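Local coordinates for putative acetyltransferase Ta0821 (Thermoplasma acidophilum DSM 1728, PDB 3C26), which is of unknown function but probably transfers acyl groups, as other members of the GNAT acetyltransferase family do, at residues A[167-179]-A[207-221]. Numbering follows the deposited sequence.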
ATOM      1  N   ARG A 167     -34.485  -6.924  -9.237  1.00 34.64           N
ATOM      2  CA  ARG A 167     -33.886  -7.576 -10.409  1.00 33.76           C
ATOM      3  C   ARG A 167     -32.621  -6.865 -10.875  1.00 32.32           C
ATOM      4  O   ARG A 167     -32.531  -5.646 -10.865  1.00 32.67           O
ATOM      5  CB  ARG A 167     -34.894  -7.676 -11.574  1.00 33.82           C
ATOM      6  N   TYR A 168     -31.656  -7.681 -11.268  1.00 30.89           N
ATOM      7  CA  TYR A 168     -30.378  -7.219 -11.780  1.00 30.43           C
ATOM      8  C   TYR A 168     -30.446  -7.107 -13.289  1.00 30.24           C
ATOM      9  O   TYR A 168     -30.501  -8.111 -14.022  1.00 30.81           O
ATOM     10  CB  TYR A 168     -29.262  -8.173 -11.438  1.00 29.78           C
ATOM     11  CG  TYR A 168     -27.917  -7.745 -11.949  1.00 28.61           C
ATOM     12  CD1 TYR A 168     -27.435  -6.483 -11.691  1.00 25.76           C
ATOM     13  CD2 TYR A 168     -27.103  -8.627 -12.649  1.00 27.68           C
ATOM     14  CE1 TYR A 168     -26.218  -6.107 -12.119  1.00 26.65           C
ATOM     15  CE2 TYR A 168     -25.841  -8.260 -13.059  1.00 25.60           C
ATOM     16  CZ  TYR A 168     -25.418  -6.986 -12.828  1.00 26.52           C
ATOM     17  OH  TYR A 168     -24.153  -6.570 -13.230  1.00 23.37           O
ATOM     18  N   ALA A 169     -30.418  -5.861 -13.717  1.00 29.39           N
ATOM     19  CA  ALA A 169     -30.532  -5.491 -15.132  1.00 29.38           C
ATOM     20  C   ALA A 169     -29.154  -5.258 -15.720  1.00 28.37           C
ATOM     21  O   ALA A 169     -28.991  -4.977 -16.891  1.00 29.66           O
ATOM     22  CB  ALA A 169     -31.429  -4.226 -15.274  1.00 28.92           C
ATOM     23  N   GLY A 170     -28.167  -5.383 -14.865  1.00 28.01           N
ATOM     24  CA  GLY A 170     -26.770  -5.196 -15.213  1.00 27.68           C
ATOM     25  C   GLY A 170     -26.230  -6.316 -16.093  1.00 27.55           C
ATOM     26  O   GLY A 170     -26.905  -7.322 -16.352  1.00 27.12           O
ATOM     27  N   ARG A 171     -24.958  -6.150 -16.428  1.00 26.57           N
ATOM     28  CA  ARG A 171     -24.301  -6.893 -17.477  1.00 26.72           C
ATOM     29  C   ARG A 171     -23.201  -7.807 -17.038  1.00 27.01           C
ATOM     30  O   ARG A 171     -22.567  -8.474 -17.870  1.00 26.70           O
ATOM     31  CB  ARG A 171     -23.719  -5.869 -18.472  1.00 27.08           C
ATOM     32  CG  ARG A 171     -24.736  -5.214 -19.396  1.00 27.02           C
ATOM     33  CD  ARG A 171     -24.818  -5.936 -20.727  1.00 27.93           C
ATOM     34  NE  ARG A 171     -25.289  -7.318 -20.576  1.00 30.47           N
ATOM     35  CZ  ARG A 171     -26.521  -7.651 -20.199  1.00 30.28           C
ATOM     36  NH1 ARG A 171     -27.404  -6.720 -19.893  1.00 30.68           N
ATOM     37  NH2 ARG A 171     -26.871  -8.909 -20.105  1.00 30.07           N
ATOM     38  N   TRP A 172     -22.936  -7.810 -15.737  1.00 26.23           N
ATOM     39  CA  TRP A 172     -21.956  -8.727 -15.188  1.00 26.12           C
ATOM     40  C   TRP A 172     -22.643 -10.025 -14.782  1.00 26.79           C
ATOM     41  O   TRP A 172     -23.823 -10.023 -14.406  1.00 28.08           O
ATOM     42  CB  TRP A 172     -21.283  -8.134 -13.975  1.00 26.81           C
ATOM     43  CG  TRP A 172     -20.483  -7.016 -14.361  1.00 25.19           C
ATOM     44  CD1 TRP A 172     -20.842  -5.698 -14.341  1.00 25.04           C
ATOM     45  CD2 TRP A 172     -19.213  -7.082 -14.951  1.00 24.11           C
ATOM     46  NE1 TRP A 172     -19.837  -4.946 -14.841  1.00 22.54           N
ATOM     47  CE2 TRP A 172     -18.814  -5.778 -15.216  1.00 24.41           C
ATOM     48  CE3 TRP A 172     -18.337  -8.130 -15.246  1.00 26.90           C
ATOM     49  CZ2 TRP A 172     -17.584  -5.485 -15.779  1.00 25.22           C
ATOM     50  CZ3 TRP A 172     -17.113  -7.823 -15.774  1.00 24.92           C
ATOM     51  CH2 TRP A 172     -16.762  -6.524 -16.062  1.00 24.46           C
ATOM     52  N   ARG A 173     -21.920 -11.126 -14.946  1.00 25.20           N
ATOM     53  CA  ARG A 173     -22.413 -12.454 -14.590  1.00 23.73           C
ATOM     54  C   ARG A 173     -21.532 -13.188 -13.638  1.00 22.64           C
ATOM     55  O   ARG A 173     -21.828 -14.305 -13.294  1.00 21.21           O
ATOM     56  CB  ARG A 173     -22.536 -13.340 -15.804  1.00 23.99           C
ATOM     57  CG  ARG A 173     -23.901 -13.633 -16.183  1.00 26.01           C
ATOM     58  CD  ARG A 173     -24.576 -12.416 -16.548  1.00 29.49           C
ATOM     59  NE  ARG A 173     -26.014 -12.616 -16.569  1.00 28.86           N
ATOM     60  CZ  ARG A 173     -26.873 -11.622 -16.592  1.00 32.00           C
ATOM     61  NH1 ARG A 173     -26.434 -10.348 -16.579  1.00 32.34           N
ATOM     62  NH2 ARG A 173     -28.163 -11.909 -16.606  1.00 32.21           N
ATOM     63  N   CYS A 174     -20.386 -12.605 -13.325  1.00 23.28           N
ATOM     64  CA  CYS A 174     -19.498 -13.169 -12.269  1.00 23.60           C
ATOM     65  C   CYS A 174     -19.372 -12.096 -11.258  1.00 23.91           C
ATOM     66  O   CYS A 174     -19.249 -10.927 -11.615  1.00 24.13           O
ATOM     67  CB  CYS A 174     -18.130 -13.590 -12.765  1.00 24.17           C
ATOM     68  SG  CYS A 174     -18.183 -14.748 -14.092  1.00 25.92           S
ATOM     69  N   PHE A 175     -19.442 -12.520 -10.002  1.00 23.83           N
ATOM     70  CA  PHE A 175     -19.497 -11.649  -8.843  1.00 24.08           C
ATOM     71  C   PHE A 175     -18.755 -12.195  -7.652  1.00 22.88           C
ATOM     72  O   PHE A 175     -18.597 -13.381  -7.494  1.00 21.32           O
ATOM     73  CB  PHE A 175     -20.946 -11.551  -8.295  1.00 24.95           C
ATOM     74  CG  PHE A 175     -22.014 -11.494  -9.330  1.00 28.29           C
ATOM     75  CD1 PHE A 175     -22.564 -12.662  -9.840  1.00 29.88           C
ATOM     76  CD2 PHE A 175     -22.541 -10.264  -9.723  1.00 32.92           C
ATOM     77  CE1 PHE A 175     -23.547 -12.612 -10.766  1.00 28.82           C
ATOM     78  CE2 PHE A 175     -23.547 -10.207 -10.666  1.00 33.29           C
ATOM     79  CZ  PHE A 175     -24.049 -11.381 -11.188  1.00 32.08           C
ATOM     80  N   PHE A 176     -18.338 -11.276  -6.799  1.00 23.79           N
ATOM     81  CA  PHE A 176     -17.767 -11.603  -5.496  1.00 24.09           C
ATOM     82  C   PHE A 176     -18.924 -11.665  -4.550  1.00 25.30           C
ATOM     83  O   PHE A 176     -19.635 -10.684  -4.373  1.00 28.35           O
ATOM     84  CB  PHE A 176     -16.748 -10.577  -4.996  1.00 24.31           C
ATOM     85  CG  PHE A 176     -15.361 -11.112  -4.866  1.00 22.75           C
ATOM     86  CD1 PHE A 176     -15.122 -12.298  -4.197  1.00 26.32           C
ATOM     87  CD2 PHE A 176     -14.284 -10.404  -5.342  1.00 26.77           C
ATOM     88  CE1 PHE A 176     -13.843 -12.804  -4.029  1.00 27.38           C
ATOM     89  CE2 PHE A 176     -12.994 -10.904  -5.184  1.00 28.46           C
ATOM     90  CZ  PHE A 176     -12.791 -12.117  -4.507  1.00 31.08           C
ATOM     91  N   ILE A 177     -19.168 -12.848  -4.009  1.00 24.84           N
ATOM     92  CA  ILE A 177     -20.164 -13.004  -2.998  1.00 24.67           C
ATOM     93  C   ILE A 177     -19.574 -13.789  -1.826  1.00 24.70           C
ATOM     94  O   ILE A 177     -19.051 -14.893  -1.994  1.00 24.57           O
ATOM     95  CB  ILE A 177     -21.386 -13.696  -3.528  1.00 24.80           C
ATOM     96  CG1 ILE A 177     -22.003 -12.866  -4.671  1.00 26.65           C
ATOM     97  CG2 ILE A 177     -22.434 -13.870  -2.443  1.00 22.28           C
ATOM     98  CD1 ILE A 177     -23.350 -13.388  -5.105  1.00 29.27           C
ATOM     99  N   ASP A 178     -19.664 -13.214  -0.642  1.00 24.12           N
ATOM    100  CA  ASP A 178     -19.101 -13.883   0.553  1.00 23.49           C
ATOM    101  C   ASP A 178     -17.722 -14.466   0.264  1.00 23.39           C
ATOM    102  O   ASP A 178     -17.457 -15.644   0.496  1.00 23.39           O
ATOM    103  CB  ASP A 178     -20.031 -14.983   1.046  1.00 23.08           C
ATOM    104  CG  ASP A 178     -19.556 -15.640   2.357  1.00 24.86           C
ATOM    105  OD1 ASP A 178     -18.918 -14.985   3.165  1.00 23.55           O
ATOM    106  OD2 ASP A 178     -19.863 -16.824   2.588  1.00 25.66           O
ATOM    107  N   TRP A 179     -16.866 -13.622  -0.304  1.00 23.29           N
ATOM    108  CA  TRP A 179     -15.437 -13.921  -0.590  1.00 22.64           C
ATOM    109  C   TRP A 179     -15.157 -15.043  -1.583  1.00 23.42           C
ATOM    110  O   TRP A 179     -14.057 -15.609  -1.634  1.00 24.01           O
ATOM    111  CB  TRP A 179     -14.638 -14.164   0.701  1.00 23.42           C
ATOM    112  CG  TRP A 179     -14.565 -12.971   1.571  1.00 19.69           C
ATOM    113  CD1 TRP A 179     -15.492 -12.602   2.523  1.00 22.28           C
ATOM    114  CD2 TRP A 179     -13.561 -11.939   1.578  1.00 20.35           C
ATOM    115  NE1 TRP A 179     -15.121 -11.429   3.088  1.00 19.25           N
ATOM    116  CE2 TRP A 179     -13.932 -11.011   2.565  1.00 21.06           C
ATOM    117  CE3 TRP A 179     -12.399 -11.708   0.838  1.00 22.52           C
ATOM    118  CZ2 TRP A 179     -13.183  -9.865   2.846  1.00 23.16           C
ATOM    119  CZ3 TRP A 179     -11.647 -10.569   1.135  1.00 26.47           C
ATOM    120  CH2 TRP A 179     -12.059  -9.664   2.118  1.00 22.51           C
ATOM    121  N   TYR A 207     -22.599  -6.854  -2.535  1.00 20.17           N
ATOM    122  CA  TYR A 207     -22.593  -7.822  -1.451  1.00 20.94           C
ATOM    123  C   TYR A 207     -21.970  -7.149  -0.216  1.00 20.58           C
ATOM    124  O   TYR A 207     -20.914  -6.544  -0.301  1.00 21.46           O
ATOM    125  CB  TYR A 207     -21.800  -9.074  -1.839  1.00 20.84           C
ATOM    126  CG  TYR A 207     -21.722 -10.019  -0.676  1.00 23.23           C
ATOM    127  CD1 TYR A 207     -22.733 -10.922  -0.410  1.00 25.35           C
ATOM    128  CD2 TYR A 207     -20.663  -9.935   0.218  1.00 26.67           C
ATOM    129  CE1 TYR A 207     -22.657 -11.768   0.697  1.00 24.85           C
ATOM    130  CE2 TYR A 207     -20.595 -10.742   1.320  1.00 25.29           C
ATOM    131  CZ  TYR A 207     -21.574 -11.639   1.567  1.00 26.68           C
ATOM    132  OH  TYR A 207     -21.426 -12.412   2.705  1.00 29.36           O
ATOM    133  N   PHE A 208     -22.658  -7.232   0.914  1.00 21.09           N
ATOM    134  CA  PHE A 208     -22.165  -6.668   2.156  1.00 20.70           C
ATOM    135  C   PHE A 208     -22.091  -7.682   3.307  1.00 21.52           C
ATOM    136  O   PHE A 208     -22.833  -8.651   3.360  1.00 18.91           O
ATOM    137  CB  PHE A 208     -22.955  -5.406   2.592  1.00 21.99           C
ATOM    138  CG  PHE A 208     -24.355  -5.670   2.981  1.00 21.97           C
ATOM    139  CD1 PHE A 208     -24.683  -6.017   4.293  1.00 21.69           C
ATOM    140  CD2 PHE A 208     -25.369  -5.529   2.059  1.00 22.05           C
ATOM    141  CE1 PHE A 208     -25.988  -6.294   4.637  1.00 19.01           C
ATOM    142  CE2 PHE A 208     -26.650  -5.807   2.406  1.00 18.78           C
ATOM    143  CZ  PHE A 208     -26.967  -6.163   3.714  1.00 20.92           C
ATOM    144  N   ASP A 209     -21.135  -7.416   4.199  1.00 21.33           N
ATOM    145  CA  ASP A 209     -20.872  -8.240   5.369  1.00 23.38           C
ATOM    146  C   ASP A 209     -20.535  -7.325   6.540  1.00 22.26           C
ATOM    147  O   ASP A 209     -19.491  -6.694   6.590  1.00 22.72           O
ATOM    148  CB  ASP A 209     -19.717  -9.230   5.086  1.00 24.16           C
ATOM    149  CG  ASP A 209     -19.485 -10.213   6.230  1.00 26.83           C
ATOM    150  OD1 ASP A 209     -20.302 -10.258   7.138  1.00 30.96           O
ATOM    151  OD2 ASP A 209     -18.463 -10.933   6.216  1.00 28.84           O
ATOM    152  N   ILE A 210     -21.517  -7.202   7.418  1.00 22.38           N
ATOM    153  CA  ILE A 210     -21.422  -6.409   8.632  1.00 21.57           C
ATOM    154  C   ILE A 210     -20.768  -7.298   9.676  1.00 22.36           C
ATOM    155  O   ILE A 210     -21.184  -8.453   9.884  1.00 22.88           O
ATOM    156  CB  ILE A 210     -22.802  -6.061   9.160  1.00 21.18           C
ATOM    157  CG1 ILE A 210     -23.552  -5.197   8.143  1.00 17.72           C
ATOM    158  CG2 ILE A 210     -22.709  -5.437  10.570  1.00 21.70           C
ATOM    159  CD1 ILE A 210     -24.949  -4.878   8.590  1.00 15.90           C
ATOM    160  N   TYR A 211     -19.753  -6.768  10.348  1.00 21.95           N
ATOM    161  CA  TYR A 211     -19.058  -7.574  11.355  1.00 22.08           C
ATOM    162  C   TYR A 211     -18.800  -6.721  12.570  1.00 21.42           C
ATOM    163  O   TYR A 211     -19.202  -5.559  12.589  1.00 20.93           O
ATOM    164  CB  TYR A 211     -17.764  -8.189  10.790  1.00 22.70           C
ATOM    165  CG  TYR A 211     -16.744  -7.175  10.274  1.00 22.78           C
ATOM    166  CD1 TYR A 211     -15.779  -6.647  11.123  1.00 25.34           C
ATOM    167  CD2 TYR A 211     -16.739  -6.766   8.961  1.00 22.37           C
ATOM    168  CE1 TYR A 211     -14.870  -5.730  10.689  1.00 23.07           C
ATOM    169  CE2 TYR A 211     -15.833  -5.813   8.510  1.00 19.93           C
ATOM    170  CZ  TYR A 211     -14.887  -5.325   9.378  1.00 22.72           C
ATOM    171  OH  TYR A 211     -13.965  -4.393   8.972  1.00 23.81           O
ATOM    172  N   GLU A 212     -18.175  -7.315  13.581  1.00 21.04           N
ATOM    173  CA  GLU A 212     -17.879  -6.602  14.812  1.00 21.40           C
ATOM    174  C   GLU A 212     -16.761  -5.620  14.593  1.00 20.91           C
ATOM    175  O   GLU A 212     -15.607  -6.004  14.488  1.00 23.14           O
ATOM    176  CB  GLU A 212     -17.504  -7.560  15.965  1.00 21.23           C
ATOM    177  CG  GLU A 212     -18.555  -8.542  16.323  1.00 21.06           C
ATOM    178  CD  GLU A 212     -19.730  -7.936  17.041  1.00 18.51           C
ATOM    179  OE1 GLU A 212     -19.577  -6.889  17.687  1.00 17.83           O
ATOM    180  OE2 GLU A 212     -20.812  -8.529  16.984  1.00 21.78           O
ATOM    181  N   GLY A 213     -17.082  -4.337  14.496  1.00 20.84           N
ATOM    182  CA  GLY A 213     -16.037  -3.348  14.259  1.00 21.13           C
ATOM    183  C   GLY A 213     -16.057  -2.695  12.862  1.00 20.97           C
ATOM    184  O   GLY A 213     -15.410  -1.679  12.607  1.00 21.54           O
ATOM    185  N   GLY A 214     -16.863  -3.226  11.982  1.00 20.73           N
ATOM    186  CA  GLY A 214     -16.956  -2.643  10.635  1.00 20.49           C
ATOM    187  C   GLY A 214     -17.851  -3.359   9.665  1.00 20.67           C
ATOM    188  O   GLY A 214     -18.670  -4.183  10.048  1.00 20.83           O
ATOM    189  N   ILE A 215     -17.665  -3.013   8.382  1.00 20.59           N
ATOM    190  CA  ILE A 215     -18.475  -3.539   7.289  1.00 20.01           C
ATOM    191  C   ILE A 215     -17.663  -3.551   6.032  1.00 20.68           C
ATOM    192  O   ILE A 215     -16.917  -2.615   5.742  1.00 19.99           O
ATOM    193  CB  ILE A 215     -19.758  -2.680   6.999  1.00 20.05           C
ATOM    194  CG1 ILE A 215     -20.556  -2.405   8.272  1.00 20.29           C
ATOM    195  CG2 ILE A 215     -20.668  -3.346   5.952  1.00 17.30           C
ATOM    196  CD1 ILE A 215     -21.591  -1.282   8.124  1.00 20.63           C
ATOM    197  N   ASP A 216     -17.735  -4.682   5.339  1.00 21.53           N
ATOM    198  CA  ASP A 216     -17.129  -4.823   4.038  1.00 21.03           C
ATOM    199  C   ASP A 216     -18.246  -4.825   2.989  1.00 21.18           C
ATOM    200  O   ASP A 216     -19.284  -5.454   3.195  1.00 21.93           O
ATOM    201  CB  ASP A 216     -16.363  -6.173   3.916  1.00 21.60           C
ATOM    202  CG  ASP A 216     -15.150  -6.300   4.857  1.00 22.23           C
ATOM    203  OD1 ASP A 216     -14.427  -5.323   5.107  1.00 23.05           O
ATOM    204  OD2 ASP A 216     -14.896  -7.418   5.336  1.00 25.48           O
ATOM    205  N   LEU A 217     -18.016  -4.097   1.895  1.00 20.13           N
ATOM    206  CA  LEU A 217     -18.906  -4.029   0.756  1.00 20.68           C
ATOM    207  C   LEU A 217     -18.161  -4.330  -0.508  1.00 20.14           C
ATOM    208  O   LEU A 217     -17.141  -3.723  -0.795  1.00 22.52           O
ATOM    209  CB  LEU A 217     -19.622  -2.643   0.652  1.00 21.45           C
ATOM    210  CG  LEU A 217     -20.343  -2.236   1.967  1.00 20.78           C
ATOM    211  CD1 LEU A 217     -19.467  -1.362   2.866  1.00 21.76           C
ATOM    212  CD2 LEU A 217     -21.668  -1.515   1.657  1.00 20.06           C
ATOM    213  N   PHE A 218     -18.661  -5.300  -1.249  1.00 20.12           N
ATOM    214  CA  PHE A 218     -18.120  -5.665  -2.539  1.00 20.13           C
ATOM    215  C   PHE A 218     -19.011  -5.129  -3.654  1.00 20.15           C
ATOM    216  O   PHE A 218     -20.121  -5.610  -3.902  1.00 21.28           O
ATOM    217  CB  PHE A 218     -18.012  -7.169  -2.676  1.00 20.60           C
ATOM    218  CG  PHE A 218     -16.925  -7.756  -1.906  1.00 22.39           C
ATOM    219  CD1 PHE A 218     -17.002  -7.857  -0.526  1.00 24.60           C
ATOM    220  CD2 PHE A 218     -15.764  -8.171  -2.546  1.00 26.85           C
ATOM    221  CE1 PHE A 218     -15.968  -8.410   0.191  1.00 22.97           C
ATOM    222  CE2 PHE A 218     -14.710  -8.753  -1.821  1.00 25.27           C
ATOM    223  CZ  PHE A 218     -14.805  -8.849  -0.468  1.00 22.34           C
ATOM    224  N   VAL A 219     -18.504  -4.135  -4.354  1.00 20.25           N
ATOM    225  CA  VAL A 219     -19.286  -3.478  -5.395  1.00 20.13           C
ATOM    226  C   VAL A 219     -18.996  -4.153  -6.701  1.00 20.35           C
ATOM    227  O   VAL A 219     -17.994  -3.894  -7.357  1.00 20.59           O
ATOM    228  CB  VAL A 219     -18.994  -2.001  -5.464  1.00 19.87           C
ATOM    229  CG1 VAL A 219     -19.950  -1.278  -6.474  1.00 18.33           C
ATOM    230  CG2 VAL A 219     -19.151  -1.429  -4.077  1.00 17.91           C
ATOM    231  N   ASN A 220     -19.917  -5.034  -7.052  1.00 20.98           N
ATOM    232  CA  ASN A 220     -19.859  -5.838  -8.287  1.00 21.06           C
ATOM    233  C   ASN A 220     -20.369  -5.118  -9.531  1.00 21.58           C
ATOM    234  O   ASN A 220     -20.010  -5.455 -10.658  1.00 22.04           O
ATOM    235  CB  ASN A 220     -20.643  -7.129  -8.086  1.00 20.25           C
ATOM    236  CG  ASN A 220     -19.945  -8.095  -7.118  1.00 21.36           C
ATOM    237  OD1 ASN A 220     -18.807  -8.477  -7.357  1.00 23.81           O
ATOM    238  ND2 ASN A 220     -20.618  -8.467  -6.028  1.00 21.52           N
ATOM    239  N   ASP A 221     -21.252  -4.161  -9.293  1.00 21.83           N
ATOM    240  CA  ASP A 221     -21.853  -3.333 -10.335  1.00 23.03           C
ATOM    241  C   ASP A 221     -22.577  -2.140  -9.726  1.00 23.48           C
ATOM    242  O   ASP A 221     -23.086  -2.172  -8.601  1.00 21.67           O
ATOM    243  CB  ASP A 221     -22.822  -4.121 -11.243  1.00 22.99           C
ATOM    244  CG  ASP A 221     -23.015  -3.444 -12.633  1.00 24.37           C
ATOM    245  OD1 ASP A 221     -22.496  -2.299 -12.835  1.00 18.83           O
ATOM    246  OD2 ASP A 221     -23.633  -4.094 -13.510  1.00 23.06           O
TER
HETATM  247  O   HOH W   1     -23.956  -3.457 -16.056  1.00 21.18           O
HETATM  248  O   HOH W   2     -18.905 -12.438   3.831  1.00 27.37           O
HETATM  249  O   HOH W   3     -16.366  -9.805   5.340  1.00 27.65           O
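Tyr207 reaches out from its hairpin to lie beneath the backbone of Ile177 and Asp178. Its CB starts 3.7 Å from Phe176 O, and with CG anti to the backbone N (chi1 176°) the ring runs on under the next two residues. Asp178 N stands over the ring centre, 3.2 Å above the plane; on the way CD1 meets Ile177 CG2, and at the tip OH packs against Asp178 CB. The hydroxyl also shares a water with Asp178 OD1, and the same water reaches Asp209 OD2 weakly. Were Tyr207 cut back to an alanine, the Ile177–Asp178 backbone is likely to lose the surface under it, and the bridging water one of its partners. Farther along, the edge of Phe218 meets the face of Trp179, planes 80° apart, with CZ over the six-membered ring; Phe176 leans on Phe218 obliquely and completes an aromatic cluster. A second water accepts from Trp179 NE1 and donates to Asp209 OD2 and Asp216 OD2; Asp216 OD1 is bonded to Thr44, and Asp209 OD2 also pairs with Lys51 in a salt bridge. The amide of Asn220 takes the place of a strand partner for Phe176: OD1 accepts from Phe176 N at 2.9 Å, nearly straight but from above the carbonyl plane, while ND2 donates to Phe176 O. That OD1 also bonds Tyr146. At the far end Tyr168 OH donates to the anti lone pair of Asp221 OD2 (2.5 Å) and accepts from Trp172 N, which ties the 169–173 loop to the carboxylate. Strand 174–177 runs nearly antiparallel (169°) to strand 214–221, 7.0 Å between their axes, and is joined to it through side chains. Asn220 and Asp221 form a classic beta bulge opposite Phe205, strands 237–243 and 204–211 flank 214–221, helix 187–193 packs on Tyr168 and Phe175, and strand 258–265 meets Phe176 and Trp179.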